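Local atomic coordinates of mutT/nudix family protein (Listeria innocua, PDB entry 3I9X), a protein that probably acts as a hydrolase of the Nudix family, although its own substrate has not been established. Residues A[25-37]-A[71-85]. Residues are numbered along the deposited sequence; the frame is centred on the assembly and turned at random.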
# COMPACT_ATOMS: atom_id res chain seq x y z
N PRO A 25 6.11 11.24 -8.52
CA PRO A 25 6.34 11.35 -7.08
C PRO A 25 7.81 11.56 -6.75
O PRO A 25 8.71 11.14 -7.49
CB PRO A 25 5.88 10.00 -6.52
CG PRO A 25 5.08 9.37 -7.65
CD PRO A 25 5.75 9.86 -8.89
N ASP A 26 8.03 12.19 -5.63
CA ASP A 26 9.37 12.53 -5.18
C ASP A 26 10.01 11.43 -4.39
O ASP A 26 11.24 11.45 -4.17
CB ASP A 26 9.29 13.81 -4.38
CG ASP A 26 8.91 14.95 -5.24
OD1 ASP A 26 8.03 15.77 -4.87
OD2 ASP A 26 9.46 14.97 -6.37
N GLY A 27 9.24 10.42 -4.00
CA GLY A 27 9.81 9.38 -3.14
C GLY A 27 8.83 8.32 -2.72
O GLY A 27 7.64 8.54 -2.66
N TYR A 28 9.39 7.16 -2.41
CA TYR A 28 8.67 6.05 -1.86
C TYR A 28 9.44 5.62 -0.65
O TYR A 28 10.63 5.31 -0.77
CB TYR A 28 8.69 4.92 -2.90
CG TYR A 28 7.88 3.70 -2.59
CD1 TYR A 28 6.62 3.79 -1.97
CD2 TYR A 28 8.31 2.44 -3.01
CE1 TYR A 28 5.86 2.66 -1.74
CE2 TYR A 28 7.56 1.31 -2.78
CZ TYR A 28 6.33 1.41 -2.15
OH TYR A 28 5.57 0.25 -1.93
N THR A 29 8.76 5.53 0.50
CA THR A 29 9.38 5.06 1.73
C THR A 29 8.71 3.81 2.33
O THR A 29 7.56 3.50 2.04
CB THR A 29 9.42 6.15 2.82
OG1 THR A 29 8.10 6.49 3.18
CG2 THR A 29 10.10 7.42 2.30
N SER A 30 9.51 3.08 3.10
CA SER A 30 9.10 1.93 3.86
C SER A 30 9.24 2.31 5.33
O SER A 30 10.36 2.52 5.81
CB SER A 30 10.05 0.79 3.55
OG SER A 30 9.48 -0.45 3.89
N ASP A 31 8.13 2.51 6.02
CA ASP A 31 8.13 2.93 7.44
C ASP A 31 7.60 1.82 8.35
O ASP A 31 6.63 1.14 8.01
CB ASP A 31 7.30 4.21 7.58
CG ASP A 31 7.96 5.39 6.87
OD1 ASP A 31 9.16 5.62 7.16
OD2 ASP A 31 7.32 6.05 6.01
N MET A 32 8.25 1.68 9.50
CA MET A 32 8.08 0.53 10.39
C MET A 32 7.60 0.91 11.79
O MET A 32 8.29 1.60 12.53
CB MET A 32 9.41 -0.19 10.55
CG MET A 32 10.12 -0.53 9.18
SD MET A 32 11.52 -1.72 9.35
CE MET A 32 10.83 -2.48 10.89
N ILE A 33 6.42 0.45 12.14
CA ILE A 33 5.95 0.48 13.52
C ILE A 33 6.57 -0.73 14.21
O ILE A 33 6.15 -1.88 13.99
CB ILE A 33 4.47 0.45 13.57
CG1 ILE A 33 3.93 1.72 12.92
CG2 ILE A 33 3.95 0.33 14.96
CD1 ILE A 33 4.11 2.87 13.77
N LEU A 34 7.57 -0.47 15.03
CA LEU A 34 8.34 -1.51 15.68
C LEU A 34 7.97 -1.66 17.14
O LEU A 34 8.36 -0.83 17.97
CB LEU A 34 9.82 -1.15 15.59
CG LEU A 34 10.89 -2.20 15.58
CD1 LEU A 34 10.35 -3.39 14.80
CD2 LEU A 34 12.18 -1.64 14.91
N THR A 35 7.24 -2.72 17.45
CA THR A 35 6.65 -2.87 18.79
C THR A 35 7.12 -4.08 19.57
O THR A 35 7.65 -5.05 19.00
CB THR A 35 5.14 -2.90 18.73
OG1 THR A 35 4.68 -4.15 18.22
CG2 THR A 35 4.60 -1.77 17.85
N THR A 36 6.94 -4.01 20.88
CA THR A 36 7.15 -5.13 21.79
C THR A 36 6.15 -5.04 22.93
O THR A 36 5.37 -4.09 23.02
CB THR A 36 8.57 -5.21 22.35
OG1 THR A 36 8.74 -6.45 23.03
CG2 THR A 36 8.86 -4.08 23.30
N VAL A 37 6.11 -6.08 23.74
CA VAL A 37 5.25 -6.10 24.91
C VAL A 37 6.20 -6.23 26.08
O VAL A 37 7.13 -7.03 26.04
CB VAL A 37 4.21 -7.23 24.86
CG1 VAL A 37 3.55 -7.44 26.25
CG2 VAL A 37 3.12 -6.93 23.82
N VAL A 71 8.96 7.12 13.39
CA VAL A 71 9.20 5.68 13.32
C VAL A 71 10.47 5.42 12.54
O VAL A 71 10.82 6.19 11.66
CB VAL A 71 8.00 4.89 12.75
CG1 VAL A 71 6.81 5.16 13.61
CG2 VAL A 71 7.74 5.21 11.23
N PRO A 72 11.15 4.34 12.84
CA PRO A 72 12.20 3.91 11.91
C PRO A 72 11.68 3.67 10.49
O PRO A 72 10.51 3.28 10.29
CB PRO A 72 12.64 2.58 12.50
CG PRO A 72 12.12 2.64 13.96
CD PRO A 72 10.90 3.37 13.89
N GLY A 73 12.56 3.92 9.51
CA GLY A 73 12.27 3.64 8.11
C GLY A 73 13.29 4.28 7.20
O GLY A 73 14.29 4.83 7.66
N GLY A 74 13.04 4.22 5.91
CA GLY A 74 13.94 4.82 4.92
C GLY A 74 13.33 4.80 3.54
O GLY A 74 12.23 4.23 3.33
N PHE A 75 14.05 5.43 2.59
CA PHE A 75 13.66 5.40 1.17
C PHE A 75 13.85 4.03 0.53
O PHE A 75 14.81 3.36 0.85
CB PHE A 75 14.41 6.51 0.41
CG PHE A 75 13.94 7.87 0.79
CD1 PHE A 75 12.79 8.40 0.23
CD2 PHE A 75 14.58 8.59 1.78
CE1 PHE A 75 12.31 9.65 0.60
CE2 PHE A 75 14.11 9.84 2.17
CZ PHE A 75 12.99 10.38 1.56
N VAL A 76 12.87 3.60 -0.28
CA VAL A 76 12.96 2.38 -1.05
C VAL A 76 13.79 2.70 -2.33
O VAL A 76 13.65 3.77 -2.91
CB VAL A 76 11.56 1.81 -1.47
CG1 VAL A 76 11.70 0.55 -2.38
CG2 VAL A 76 10.68 1.48 -0.22
N ASP A 77 14.66 1.77 -2.69
CA ASP A 77 15.55 1.89 -3.87
C ASP A 77 14.82 1.35 -5.10
O ASP A 77 14.06 0.36 -5.02
CB ASP A 77 16.81 1.03 -3.66
CG ASP A 77 17.89 1.28 -4.72
OD1 ASP A 77 18.58 2.32 -4.59
OD2 ASP A 77 18.05 0.44 -5.64
N GLU A 78 15.09 1.99 -6.24
CA GLU A 78 14.54 1.57 -7.52
C GLU A 78 14.56 0.07 -7.70
O GLU A 78 13.62 -0.48 -8.26
CB GLU A 78 15.27 2.24 -8.69
CG GLU A 78 16.79 2.03 -8.71
CD GLU A 78 17.44 2.46 -10.01
OE1 GLU A 78 18.54 3.10 -9.90
OE2 GLU A 78 16.88 2.15 -11.11
N ASN A 79 15.60 -0.60 -7.21
CA ASN A 79 15.71 -2.05 -7.44
C ASN A 79 15.27 -2.95 -6.28
O ASN A 79 15.66 -4.12 -6.20
CB ASN A 79 17.12 -2.37 -7.97
CG ASN A 79 17.37 -1.76 -9.38
OD1 ASN A 79 18.10 -0.77 -9.52
ND2 ASN A 79 16.71 -2.34 -10.41
N GLU A 80 14.38 -2.45 -5.41
CA GLU A 80 13.73 -3.29 -4.39
C GLU A 80 12.23 -2.96 -4.12
O GLU A 80 11.71 -1.92 -4.53
CB GLU A 80 14.53 -3.21 -3.08
CG GLU A 80 14.48 -1.84 -2.44
CD GLU A 80 15.49 -1.65 -1.30
OE1 GLU A 80 16.25 -2.59 -0.96
OE2 GLU A 80 15.52 -0.54 -0.77
N SER A 81 11.57 -3.88 -3.44
CA SER A 81 10.21 -3.66 -2.96
C SER A 81 10.29 -2.98 -1.60
O SER A 81 11.35 -2.98 -0.94
CB SER A 81 9.50 -4.99 -2.83
OG SER A 81 10.08 -5.74 -1.79
N ALA A 82 9.17 -2.36 -1.20
CA ALA A 82 9.10 -1.70 0.09
C ALA A 82 9.37 -2.71 1.23
O ALA A 82 9.97 -2.36 2.23
CB ALA A 82 7.76 -0.98 0.28
N GLU A 83 8.90 -3.94 1.04
CA GLU A 83 9.17 -5.08 1.92
C GLU A 83 10.65 -5.37 2.07
O GLU A 83 11.14 -5.58 3.19
CB GLU A 83 8.50 -6.32 1.37
CG GLU A 83 8.68 -7.56 2.25
CD GLU A 83 7.61 -8.64 2.03
OE1 GLU A 83 6.69 -8.74 2.88
OE2 GLU A 83 7.69 -9.39 1.02
N GLN A 84 11.38 -5.37 0.95
CA GLN A 84 12.81 -5.61 1.00
C GLN A 84 13.47 -4.50 1.77
O GLN A 84 14.30 -4.75 2.62
CB GLN A 84 13.41 -5.81 -0.40
CG GLN A 84 13.32 -7.26 -0.88
CD GLN A 84 13.13 -7.44 -2.39
OE1 GLN A 84 13.32 -6.52 -3.20
NE2 GLN A 84 12.73 -8.66 -2.78
N ALA A 85 13.07 -3.26 1.50
CA ALA A 85 13.61 -2.12 2.22
C ALA A 85 13.30 -2.16 3.75
O ALA A 85 14.14 -1.74 4.56
CB ALA A 85 13.13 -0.84 1.62
O HOH W 1 12.04 6.57 -3.06
O HOH W 2 10.57 6.85 8.94
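The start of the Nudix box, the strand-loop-helix signature that opens at Gly-74 and runs on through helix 82-94, is laid here against strand 27-37. Strand 73-75 pairs antiparallel with it. Ser-30 N donates to Gly-74 O (3.0 Å) and Gly-74 N returns a bond to Ser-30 O, while Met-32 N to Pro-72 O and Val-76 N to Tyr-28 O (both 2.9 Å) extend the pairing at its two ends. Past Val-76 the chain loops round to the helix, which begins over the face carrying Tyr-28 and Ser-30. With OG anti to the backbone N (chi1 -160°), Ser-30 reaches the first turn and donates to Ala-82 O at 2.6 Å, coming from above the carbonyl plane. Tyr-28 swings its ring alongside Val-76, CD2 lying 3.7 Å from Val-76 CB, and its OH passes Ala-82 CB; this OH and Ala-82 N both bond Asp-108 OD2 of the second subunit. On the other face, Thr-29 CG2 sits over the Phe-75 ring, 3.9 Å from its centroid, a CH-pi contact. Nearby, Asp-31 OD1 is tied to Val-71 O through one water, and its OD2 takes bonds from Thr-29 OG1 (3.0 Å) and Ser-120. Backbone bonds thus fix the strand register, while a buried serine hydroxyl, apolar packing and the shared Asp-108 carboxylate together hold the helix start to the sheet.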